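Local coordinates for ChrR-like cupin domain-containing protein (PDB 3CJX), which is of unknown function but adopts a cupin-like beta fold and belongs to the ChrR-like cupin family, at residues H18-K22 with Q149-L153; F50-L56 with Q99-R104; T64-I70 with A86-E92; S71-Y75 with N106-V112. One frame throughout, in Å; residues are numbered along the deposited sequence. Where two conformers were deposited one is given.

Contact 1. Residues H18-K22 with Q149-L153; sequences HPFLK and QDNGL. With SO4 (sulfate ion), chain I.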
# COMPACT_ATOMS: atom_id res chain seq x y z
N HIS A 18 7.10 1.23 -15.91
CA HIS A 18 7.78 0.07 -15.34
C HIS A 18 6.75 -0.88 -14.80
O HIS A 18 5.68 -0.43 -14.38
CB HIS A 18 8.71 0.48 -14.19
CG HIS A 18 9.74 1.49 -14.58
ND1 HIS A 18 10.93 1.15 -15.20
CD2 HIS A 18 9.74 2.84 -14.49
CE1 HIS A 18 11.62 2.25 -15.46
NE2 HIS A 18 10.93 3.29 -15.03
N PRO A 19 7.05 -2.19 -14.78
CA PRO A 19 6.07 -3.10 -14.21
C PRO A 19 6.01 -2.99 -12.70
O PRO A 19 6.96 -2.55 -12.08
CB PRO A 19 6.60 -4.48 -14.60
CG PRO A 19 8.03 -4.31 -14.85
CD PRO A 19 8.25 -2.88 -15.25
N PHE A 20 4.87 -3.36 -12.12
CA PHE A 20 4.71 -3.34 -10.67
C PHE A 20 5.64 -4.37 -10.03
O PHE A 20 6.03 -5.36 -10.66
CB PHE A 20 3.26 -3.64 -10.26
CG PHE A 20 2.33 -2.45 -10.33
CD1 PHE A 20 2.31 -1.60 -11.42
CD2 PHE A 20 1.41 -2.23 -9.31
CE1 PHE A 20 1.42 -0.53 -11.47
CE2 PHE A 20 0.52 -1.16 -9.36
CZ PHE A 20 0.52 -0.31 -10.44
N LEU A 21 6.01 -4.11 -8.79
CA LEU A 21 6.79 -5.05 -8.01
C LEU A 21 5.80 -6.16 -7.65
O LEU A 21 4.71 -5.87 -7.16
CB LEU A 21 7.36 -4.37 -6.76
CG LEU A 21 8.27 -3.17 -7.03
CD1 LEU A 21 8.72 -2.52 -5.73
CD2 LEU A 21 9.46 -3.63 -7.88
N LYS A 22 6.16 -7.41 -7.90
CA LYS A 22 5.23 -8.52 -7.69
C LYS A 22 5.31 -9.19 -6.32
O LYS A 22 6.37 -9.28 -5.71
CB LYS A 22 5.38 -9.54 -8.80
CG LYS A 22 5.29 -8.88 -10.20
CD LYS A 22 4.54 -9.73 -11.19
CE LYS A 22 4.04 -8.97 -12.45
NZ LYS A 22 4.66 -7.64 -12.77
N GLN A 149 13.83 -8.61 -8.70
CA GLN A 149 13.01 -8.65 -9.92
C GLN A 149 13.60 -7.85 -11.09
O GLN A 149 12.98 -7.74 -12.17
CB GLN A 149 11.59 -8.17 -9.62
CG GLN A 149 10.90 -8.95 -8.53
CD GLN A 149 9.49 -8.48 -8.25
OE1 GLN A 149 8.89 -7.72 -9.02
NE2 GLN A 149 8.95 -8.92 -7.13
N ASP A 150 14.78 -7.27 -10.87
CA ASP A 150 15.49 -6.50 -11.88
C ASP A 150 14.62 -5.37 -12.45
O ASP A 150 14.61 -5.11 -13.65
CB ASP A 150 15.96 -7.47 -12.98
CG ASP A 150 16.80 -6.79 -14.05
OD1 ASP A 150 17.43 -5.75 -13.76
OD2 ASP A 150 16.80 -7.31 -15.19
N ASN A 151 13.90 -4.70 -11.57
CA ASN A 151 12.98 -3.65 -11.97
C ASN A 151 13.73 -2.33 -11.92
O ASN A 151 14.39 -2.03 -10.91
CB ASN A 151 11.77 -3.65 -11.04
CG ASN A 151 10.64 -2.79 -11.55
OD1 ASN A 151 10.84 -1.67 -12.01
ND2 ASN A 151 9.42 -3.32 -11.46
N GLY A 152 13.62 -1.53 -12.98
CA GLY A 152 14.33 -0.24 -13.08
C GLY A 152 13.51 0.97 -12.70
O GLY A 152 13.71 2.06 -13.22
N LEU A 153 12.59 0.77 -11.76
CA LEU A 153 11.70 1.80 -11.24
C LEU A 153 12.38 2.69 -10.20
O LEU A 153 13.41 2.32 -9.63
CB LEU A 153 10.46 1.08 -10.69
CG LEU A 153 9.71 1.23 -9.39
CD1 LEU A 153 8.76 0.07 -9.39
CD2 LEU A 153 10.58 1.17 -8.15
S SO4 I . 11.95 -2.02 -16.38
O1 SO4 I . 11.64 -3.21 -15.58
O2 SO4 I . 10.75 -1.42 -16.96
O3 SO4 I . 12.87 -2.38 -17.46
O4 SO4 I . 12.56 -1.04 -15.49
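Gln149 reaches across to Lys22. From CB and CG its extended chain (chi2 -179°) leads to the amide, which arrives at the backbone of Lys22 edge on. OE1 takes the N-H of Lys22 at 3.0 Å (Lys22 N to Gln149 OE1), an almost straight bond of 172° that lies in the carbonyl plane on a lone pair; the same OE1 is 3.5 Å from Leu21 CA. NE2 returns a bond to the carbonyl of Lys22, also 3.0 Å from Gln149 NE2 to Lys22 O, so both ends of the amide are used and its rotation is fixed.

Asn151 adds a third amide-to-backbone bond: its ND2 lies 2.7 Å from Pro19 O, well above that carbonyl plane. Leu21 CD2 packs beside this amide, and Leu21 CG meets Leu153 CD1 at 4.0 Å.

At the far end the His18 ring lies face down on Leu153 CA, 3.9 Å from the centroid, a CH-pi contact. Its ND1 donates to sulfate O4 at 2.7 Å, and Gly152 N binds the same oxygen. The sulfate, probably from the crystallisation liquor, indicates a site where an imidazole and a backbone N-H can jointly hold an anion, and its charge would be expected to favour a protonated His18.

Contact 2. Residues F50-L56 with Q99-R104; sequences FAPGLTL and QFNTPR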
# COMPACT_ATOMS: atom_id res chain seq x y z
N PHE A 50 -4.43 -5.53 -7.12
CA PHE A 50 -4.87 -6.76 -6.48
C PHE A 50 -5.54 -7.76 -7.40
O PHE A 50 -6.40 -7.41 -8.21
CB PHE A 50 -5.83 -6.42 -5.38
CG PHE A 50 -5.25 -5.58 -4.29
CD1 PHE A 50 -4.54 -6.16 -3.26
CD2 PHE A 50 -5.47 -4.23 -4.27
CE1 PHE A 50 -4.03 -5.41 -2.25
CE2 PHE A 50 -4.96 -3.45 -3.26
CZ PHE A 50 -4.23 -4.04 -2.24
N ALA A 51 -5.14 -9.02 -7.23
CA ALA A 51 -5.69 -10.12 -7.99
C ALA A 51 -7.04 -10.48 -7.40
O ALA A 51 -7.30 -10.19 -6.23
CB ALA A 51 -4.74 -11.31 -7.90
N PRO A 52 -7.91 -11.11 -8.20
CA PRO A 52 -9.19 -11.56 -7.67
C PRO A 52 -9.06 -12.66 -6.63
O PRO A 52 -8.07 -13.38 -6.61
CB PRO A 52 -9.89 -12.16 -8.90
CG PRO A 52 -9.17 -11.62 -10.08
CD PRO A 52 -7.77 -11.41 -9.64
N GLY A 53 -10.05 -12.77 -5.76
CA GLY A 53 -10.11 -13.82 -4.76
C GLY A 53 -9.20 -13.69 -3.55
O GLY A 53 -8.90 -14.69 -2.89
N LEU A 54 -8.75 -12.49 -3.24
CA LEU A 54 -7.86 -12.34 -2.09
C LEU A 54 -8.58 -11.98 -0.82
O LEU A 54 -9.60 -11.31 -0.83
CB LEU A 54 -6.81 -11.26 -2.33
CG LEU A 54 -5.82 -11.51 -3.47
CD1 LEU A 54 -4.77 -10.42 -3.40
CD2 LEU A 54 -5.19 -12.92 -3.41
N THR A 55 -8.04 -12.49 0.28
CA THR A 55 -8.49 -12.19 1.62
C THR A 55 -7.23 -11.96 2.43
O THR A 55 -6.53 -12.88 2.79
CB THR A 55 -9.28 -13.33 2.22
OG1 THR A 55 -10.51 -13.42 1.52
CG2 THR A 55 -9.56 -13.07 3.68
N LEU A 56 -6.91 -10.70 2.68
CA LEU A 56 -5.71 -10.36 3.43
C LEU A 56 -5.95 -10.54 4.92
O LEU A 56 -7.08 -10.75 5.35
CB LEU A 56 -5.27 -8.93 3.11
CG LEU A 56 -4.92 -8.69 1.64
CD1 LEU A 56 -4.68 -7.21 1.45
CD2 LEU A 56 -3.73 -9.55 1.21
N GLN A 99 -10.67 -6.17 7.36
CA GLN A 99 -10.06 -7.20 6.51
C GLN A 99 -10.41 -7.03 5.03
O GLN A 99 -11.56 -7.20 4.63
CB GLN A 99 -10.51 -8.57 6.99
CG GLN A 99 -10.01 -9.69 6.12
CD GLN A 99 -10.29 -11.04 6.69
OE1 GLN A 99 -11.41 -11.35 7.10
NE2 GLN A 99 -9.26 -11.89 6.69
N PHE A 100 -9.38 -6.76 4.23
CA PHE A 100 -9.48 -6.52 2.80
C PHE A 100 -9.80 -7.83 2.06
O PHE A 100 -9.22 -8.87 2.34
CB PHE A 100 -8.14 -5.93 2.30
CG PHE A 100 -8.13 -5.49 0.87
CD1 PHE A 100 -7.76 -6.38 -0.14
CD2 PHE A 100 -8.44 -4.19 0.53
CE1 PHE A 100 -7.72 -5.97 -1.46
CE2 PHE A 100 -8.42 -3.77 -0.79
CZ PHE A 100 -8.05 -4.65 -1.79
N ASN A 101 -10.73 -7.75 1.12
CA ASN A 101 -11.09 -8.87 0.28
C ASN A 101 -11.30 -8.40 -1.15
O ASN A 101 -11.87 -7.32 -1.36
CB ASN A 101 -12.42 -9.49 0.70
CG ASN A 101 -12.40 -10.11 2.09
OD1 ASN A 101 -12.03 -11.27 2.26
ND2 ASN A 101 -12.91 -9.36 3.06
N THR A 102 -10.84 -9.19 -2.12
CA THR A 102 -11.21 -8.98 -3.51
C THR A 102 -12.07 -10.18 -3.82
O THR A 102 -11.61 -11.32 -3.66
CB THR A 102 -10.05 -8.91 -4.53
OG1 THR A 102 -9.14 -10.00 -4.34
CG2 THR A 102 -9.31 -7.59 -4.42
N PRO A 103 -13.32 -9.96 -4.24
CA PRO A 103 -14.18 -11.09 -4.60
C PRO A 103 -13.56 -12.01 -5.64
O PRO A 103 -12.90 -11.53 -6.56
CB PRO A 103 -15.41 -10.43 -5.23
CG PRO A 103 -15.42 -9.03 -4.69
CD PRO A 103 -14.00 -8.66 -4.41
N ARG A 104 -13.81 -13.31 -5.52
CA ARG A 104 -13.34 -14.27 -6.53
C ARG A 104 -13.91 -13.96 -7.91
O ARG A 104 -13.29 -14.28 -8.93
CB ARG A 104 -13.73 -15.70 -6.18
CG ARG A 104 -13.00 -16.71 -7.05
CD ARG A 104 -13.17 -18.16 -6.61
NE ARG A 104 -14.52 -18.68 -6.76
CZ ARG A 104 -14.88 -19.92 -6.44
NH1 ARG A 104 -14.00 -20.79 -5.94
NH2 ARG A 104 -16.14 -20.30 -6.62
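Hydrogen bonds account for most of the polar contact between 50-56 and 99-104, and Thr102 OG1 makes two of them. Standing between its backbone N and carbonyl carbon (chi1 48°), this hydroxyl gives its proton to Ala51 O, 2.6 Å from Thr102 OG1, in the carbonyl plane. It also accepts from the backbone of Leu54, with 2.7 Å between Leu54 N and Thr102 OG1, and so joins two points of the turn. Backbone bonds follow from Thr102 N to Leu54 O and from Leu56 N to Phe100 O, on either side of the single bridge Thr55-Asn101. Over that bridge the two side chains lie alongside each other, and Thr55 OG1 donates to Asn101 OD1 at 2.7 Å. Gln99 finishes the row: its extended chain brings NE2 to within 2.8 Å of Leu56 O, nearly along the C=O axis.

The apolar part centres on two phenylalanines and Leu56. Phe100 CZ sits over the centre of the Phe50 ring, 3.6 Å from Phe50 CD2, with the planes inclined at 38°, an oblique aromatic pair. Leu56 CD1 runs beside the Phe100 ring, 3.6 Å from its CD1.

The loop 50-56 carries the chain from strand 43-50 in one sheet to strand 58-61 in the other, where 97-101 is the neighbour of 58-61. The phenylalanines pack between two facing sheets, as in the double-stranded beta-helix of cupins.

Contact 3. Residues T64-I70 with A86-E92; sequences TVHMYTI and AGCYLYE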
# COMPACT_ATOMS: atom_id res chain seq x y z
N THR A 64 -4.23 7.29 9.90
CA THR A 64 -5.31 7.32 8.90
C THR A 64 -4.98 6.61 7.60
O THR A 64 -3.82 6.39 7.29
CB THR A 64 -5.75 8.76 8.53
OG1 THR A 64 -4.70 9.43 7.84
CG2 THR A 64 -6.19 9.56 9.77
N VAL A 65 -6.02 6.22 6.87
CA VAL A 65 -5.87 5.63 5.53
C VAL A 65 -6.83 6.33 4.59
O VAL A 65 -8.03 6.40 4.86
CB VAL A 65 -6.23 4.14 5.43
CG1 VAL A 65 -6.07 3.69 4.00
CG2 VAL A 65 -5.36 3.29 6.34
N HIS A 66 -6.27 6.87 3.51
CA HIS A 66 -7.03 7.50 2.42
C HIS A 66 -6.87 6.60 1.20
O HIS A 66 -5.77 6.36 0.73
CB HIS A 66 -6.49 8.88 2.08
CG HIS A 66 -6.67 9.88 3.16
ND1 HIS A 66 -7.79 10.67 3.24
CD2 HIS A 66 -5.87 10.25 4.18
CE1 HIS A 66 -7.69 11.47 4.29
NE2 HIS A 66 -6.52 11.24 4.87
N MSE A 67 -7.98 6.10 0.69
CA MSE A 67 -7.91 5.17 -0.42
C MSE A 67 -8.92 5.44 -1.51
O MSE A 67 -10.10 5.65 -1.23
CB MSE A 67 -8.04 3.75 0.11
CG MSE A 67 -8.18 2.68 -0.94
SE MSE A 67 -7.22 1.09 -0.44
CE MSE A 67 -7.56 1.20 1.50
N TYR A 68 -8.42 5.42 -2.74
CA TYR A 68 -9.21 5.63 -3.92
C TYR A 68 -9.07 4.44 -4.84
O TYR A 68 -7.95 4.06 -5.23
CB TYR A 68 -8.76 6.89 -4.66
CG TYR A 68 -9.58 7.23 -5.89
CD1 TYR A 68 -10.78 7.92 -5.77
CD2 TYR A 68 -9.13 6.90 -7.16
CE1 TYR A 68 -11.53 8.26 -6.88
CE2 TYR A 68 -9.87 7.23 -8.28
CZ TYR A 68 -11.07 7.90 -8.14
OH TYR A 68 -11.80 8.23 -9.26
N THR A 69 -10.22 3.87 -5.18
CA THR A 69 -10.28 2.74 -6.08
C THR A 69 -10.43 3.23 -7.49
O THR A 69 -11.41 3.88 -7.84
CB THR A 69 -11.46 1.86 -5.75
OG1 THR A 69 -11.35 1.43 -4.39
CG2 THR A 69 -11.49 0.65 -6.68
N ILE A 70 -9.45 2.92 -8.32
CA ILE A 70 -9.47 3.34 -9.72
C ILE A 70 -10.38 2.36 -10.49
O ILE A 70 -11.27 2.75 -11.25
CB ILE A 70 -8.02 3.38 -10.29
CG1 ILE A 70 -7.15 4.34 -9.44
CG2 ILE A 70 -8.00 3.74 -11.80
CD1 ILE A 70 -5.63 4.08 -9.50
N ALA A 86 -14.95 1.43 -9.00
CA ALA A 86 -14.40 2.60 -9.72
C ALA A 86 -14.92 3.94 -9.24
O ALA A 86 -16.12 4.18 -9.17
CB ALA A 86 -14.68 2.44 -11.22
N GLY A 87 -14.01 4.84 -8.91
CA GLY A 87 -14.38 6.17 -8.44
C GLY A 87 -14.73 6.25 -6.97
O GLY A 87 -15.14 7.31 -6.50
N CYS A 88 -14.57 5.15 -6.22
CA CYS A 88 -14.88 5.19 -4.79
C CYS A 88 -13.71 5.64 -3.91
O CYS A 88 -12.56 5.27 -4.14
CB CYS A 88 -15.38 3.84 -4.30
SG CYS A 88 -16.97 3.35 -5.04
N TYR A 89 -14.02 6.45 -2.92
CA TYR A 89 -13.04 6.89 -1.94
C TYR A 89 -13.47 6.38 -0.56
O TYR A 89 -14.65 6.22 -0.27
CB TYR A 89 -12.91 8.40 -1.94
CG TYR A 89 -12.26 8.98 -0.71
CD1 TYR A 89 -10.89 9.05 -0.59
CD2 TYR A 89 -13.04 9.47 0.33
CE1 TYR A 89 -10.31 9.59 0.54
CE2 TYR A 89 -12.47 10.01 1.45
CZ TYR A 89 -11.11 10.07 1.55
OH TYR A 89 -10.58 10.58 2.68
N LEU A 90 -12.48 6.09 0.27
CA LEU A 90 -12.67 5.65 1.63
C LEU A 90 -11.69 6.33 2.57
O LEU A 90 -10.50 6.36 2.29
CB LEU A 90 -12.41 4.14 1.73
CG LEU A 90 -12.39 3.58 3.15
CD1 LEU A 90 -13.81 3.55 3.68
CD2 LEU A 90 -11.76 2.20 3.16
N TYR A 91 -12.20 6.85 3.67
CA TYR A 91 -11.37 7.38 4.74
C TYR A 91 -11.51 6.38 5.87
O TYR A 91 -12.63 6.04 6.26
CB TYR A 91 -11.85 8.73 5.23
CG TYR A 91 -11.26 9.13 6.56
CD1 TYR A 91 -10.05 9.81 6.64
CD2 TYR A 91 -11.93 8.85 7.74
CE1 TYR A 91 -9.51 10.18 7.87
CE2 TYR A 91 -11.40 9.21 8.97
CZ TYR A 91 -10.19 9.88 9.04
OH TYR A 91 -9.70 10.24 10.29
N GLU A 92 -10.39 5.89 6.39
CA GLU A 92 -10.41 4.95 7.50
C GLU A 92 -9.60 5.62 8.63
O GLU A 92 -8.44 6.00 8.42
CB GLU A 92 -9.73 3.67 7.05
CG GLU A 92 -10.43 2.39 7.44
CD GLU A 92 -9.54 1.16 7.15
OE1 GLU A 92 -8.64 1.28 6.28
OE2 GLU A 92 -9.74 0.08 7.79
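Torsions on the two strands bring His66 and Tyr89 together: the histidine swings CG beside its backbone N (chi1 -67°), while Tyr89 holds its ring anti to N (chi1 162°) and leans across to the neighbouring strand. The two side chains run alongside each other, and His66 ND1 meets Tyr89 OH at 2.8 Å in a hydrogen bond whose donor could be either atom. Tyr91 is turned in the same way as Tyr89, and the edge of its ring, led by CD1, approaches the face of His66 in an offset edge-to-face pair with planes at 65° and centroids 5.5 Å apart. Tyr68 lies farther along the same face, its OH 3.4 Å from Gly87 CA.

Underneath, the backbones pair antiparallel. Val65 and Glu92 exchange bonds, Val65 N to Glu92 O and Glu92 N to Val65 O both measuring 2.9 Å, and Met67 and Leu90 form the next hydrogen-bonded pair. His66-Tyr91 and Tyr68-Tyr89 occupy the non-hydrogen-bonded positions.

The opposite face carries Val65, selenomethionine Met67, Thr69, Leu90 and Glu92. Met67 and Leu90 pack on Trp74 and Tyr76 of the other sheet, and the Glu92 carboxylate is bonded by His98 ND1 at OE2. This strand pair, with 88-92 outermost in its sheet and the Met67 and Leu90 face turned to the second sheet, is consistent with the cupin double-stranded beta-helix.

Contact 4. Residues S71-Y75 with N106-V112; sequences SGCWY and NEGQTEV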
# COMPACT_ATOMS: atom_id res chain seq x y z
N SER A 71 -10.16 1.07 -10.26
CA SER A 71 -10.96 0.07 -10.92
C SER A 71 -11.00 -1.21 -10.12
O SER A 71 -10.25 -1.40 -9.16
CB SER A 71 -10.44 -0.19 -12.34
OG SER A 71 -9.06 -0.48 -12.34
N GLY A 72 -11.93 -2.06 -10.51
CA GLY A 72 -12.14 -3.36 -9.90
C GLY A 72 -13.18 -3.31 -8.81
O GLY A 72 -14.13 -2.54 -8.87
N CYS A 73 -12.98 -4.17 -7.81
CA CYS A 73 -13.87 -4.25 -6.68
C CYS A 73 -13.20 -4.87 -5.46
O CYS A 73 -12.40 -5.82 -5.57
CB CYS A 73 -15.10 -5.08 -7.05
SG CYS A 73 -16.17 -5.41 -5.61
N TRP A 74 -13.52 -4.32 -4.29
CA TRP A 74 -13.04 -4.87 -3.04
C TRP A 74 -13.95 -4.45 -1.90
O TRP A 74 -14.70 -3.48 -2.02
CB TRP A 74 -11.61 -4.46 -2.74
CG TRP A 74 -11.40 -3.01 -2.39
CD1 TRP A 74 -11.05 -2.00 -3.23
CD2 TRP A 74 -11.47 -2.43 -1.08
NE1 TRP A 74 -10.92 -0.83 -2.53
CE2 TRP A 74 -11.18 -1.07 -1.21
CE3 TRP A 74 -11.76 -2.94 0.19
CZ2 TRP A 74 -11.15 -0.20 -0.13
CZ3 TRP A 74 -11.74 -2.07 1.28
CH2 TRP A 74 -11.44 -0.71 1.11
N TYR A 75 -13.91 -5.20 -0.81
CA TYR A 75 -14.75 -4.92 0.34
C TYR A 75 -14.12 -5.43 1.63
O TYR A 75 -13.26 -6.31 1.61
CB TYR A 75 -16.11 -5.57 0.17
CG TYR A 75 -16.06 -7.08 0.20
CD1 TYR A 75 -15.75 -7.81 -0.95
CD2 TYR A 75 -16.30 -7.79 1.38
CE1 TYR A 75 -15.67 -9.18 -0.94
CE2 TYR A 75 -16.21 -9.17 1.41
CZ TYR A 75 -15.90 -9.86 0.24
OH TYR A 75 -15.82 -11.23 0.23
N ASN A 106 -14.27 -11.14 -9.47
CA ASN A 106 -13.73 -10.01 -10.23
C ASN A 106 -13.16 -10.57 -11.53
O ASN A 106 -12.47 -11.59 -11.49
CB ASN A 106 -12.61 -9.30 -9.46
CG ASN A 106 -13.09 -8.56 -8.24
OD1 ASN A 106 -14.27 -8.58 -7.90
ND2 ASN A 106 -12.17 -7.90 -7.55
N GLU A 107 -13.43 -9.92 -12.66
CA GLU A 107 -12.87 -10.41 -13.92
C GLU A 107 -11.40 -10.02 -14.04
O GLU A 107 -10.64 -10.69 -14.74
CB GLU A 107 -13.70 -9.92 -15.12
CG GLU A 107 -13.53 -10.77 -16.40
CD GLU A 107 -14.13 -12.16 -16.32
OE1 GLU A 107 -14.59 -12.57 -15.23
OE2 GLU A 107 -14.14 -12.85 -17.36
N GLY A 108 -10.98 -8.97 -13.35
CA GLY A 108 -9.59 -8.57 -13.41
C GLY A 108 -9.00 -7.99 -12.14
O GLY A 108 -9.43 -8.29 -11.02
N GLN A 109 -7.99 -7.15 -12.33
CA GLN A 109 -7.28 -6.58 -11.23
C GLN A 109 -8.08 -5.46 -10.63
O GLN A 109 -8.84 -4.79 -11.33
CB GLN A 109 -5.94 -6.01 -11.71
CG GLN A 109 -4.97 -7.04 -12.25
CD GLN A 109 -4.48 -7.97 -11.19
OE1 GLN A 109 -4.80 -9.15 -11.20
NE2 GLN A 109 -3.75 -7.43 -10.23
N THR A 110 -7.89 -5.27 -9.34
CA THR A 110 -8.50 -4.19 -8.61
C THR A 110 -7.34 -3.24 -8.37
O THR A 110 -6.33 -3.63 -7.77
CB THR A 110 -9.12 -4.70 -7.30
OG1 THR A 110 -10.25 -5.54 -7.61
CG2 THR A 110 -9.57 -3.55 -6.43
N GLU A 111 -7.47 -2.02 -8.87
CA GLU A 111 -6.42 -1.01 -8.79
C GLU A 111 -6.73 0.11 -7.80
O GLU A 111 -7.76 0.80 -7.93
CB GLU A 111 -6.23 -0.38 -10.18
CG GLU A 111 -5.86 -1.35 -11.31
CD GLU A 111 -4.49 -1.98 -11.15
OE1 GLU A 111 -3.76 -1.61 -10.22
OE2 GLU A 111 -4.12 -2.84 -11.96
N VAL A 112 -5.84 0.33 -6.83
CA VAL A 112 -6.08 1.41 -5.85
C VAL A 112 -4.88 2.32 -5.67
O VAL A 112 -3.75 1.96 -6.00
CB VAL A 112 -6.47 0.86 -4.48
CG1 VAL A 112 -7.66 -0.09 -4.59
CG2 VAL A 112 -5.30 0.16 -3.86
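The Trp74 indole meets Thr110 and Val112 along its pyrrole side: Thr110 CG2 lies at the ring edge near its plane, 3.9 Å from Trp74 CD1, and Val112 CG1 approaches obliquely at 3.9 Å from Trp74 NE1. Both side chains cross the indole at about a right angle. Phe100 stacks on the ring, and NE1 is hydrogen-bonded to Thr69 OG1, so the indole is held by contacts from both sheets.

The second flat group, the Asn106 amide, points ND2 at the carbonyl of Cys73, 2.9 Å from Asn106 ND2 to Cys73 O. The acceptor lies 13° out of the amide plane and the N-H angle is 153°. With CG beside the backbone N (chi1 -69°), Asn106 also sets OD1 near Cys73 CB. Thr110 OG1 stands 3.0 Å from the same Cys73 O.

Between these groups the backbones form one antiparallel bridge, Ser71 with Glu111. Glu111 N donates to Ser71 O at 2.9 Å, and the return bond is weak. Glu111 itself turns its carboxylate away, to Arg47 and Ser49. With so little backbone pairing between the segments, the side-chain amide of Asn106 supplies an N-H for Cys73 O just where the chain moves from one sheet to the other.

Overall arrangement
From the N terminus, 18-22 is the first segment, and contact 1 closes the longest loop when the chain returns after helix 135-148; the other three contacts all fall within it. Contact 2 opens at 50-56 and closes at 99-104, enclosing the whole of contact 3, whose strands 65-71 and 88-92 close a much shorter loop. Contact 4 opens at 71-75, between the two segments of contact 3, and closes at 106-112, beyond contact 2, so it crosses both. It also touches both: Phe50 N probably bonds Thr110 O, and Ile70 N probably bonds Glu111 O. Contacts 2 and 4 join the two sheets, contact 3 builds one edge, and contact 1 ties the N-terminal region to the loop after the helix.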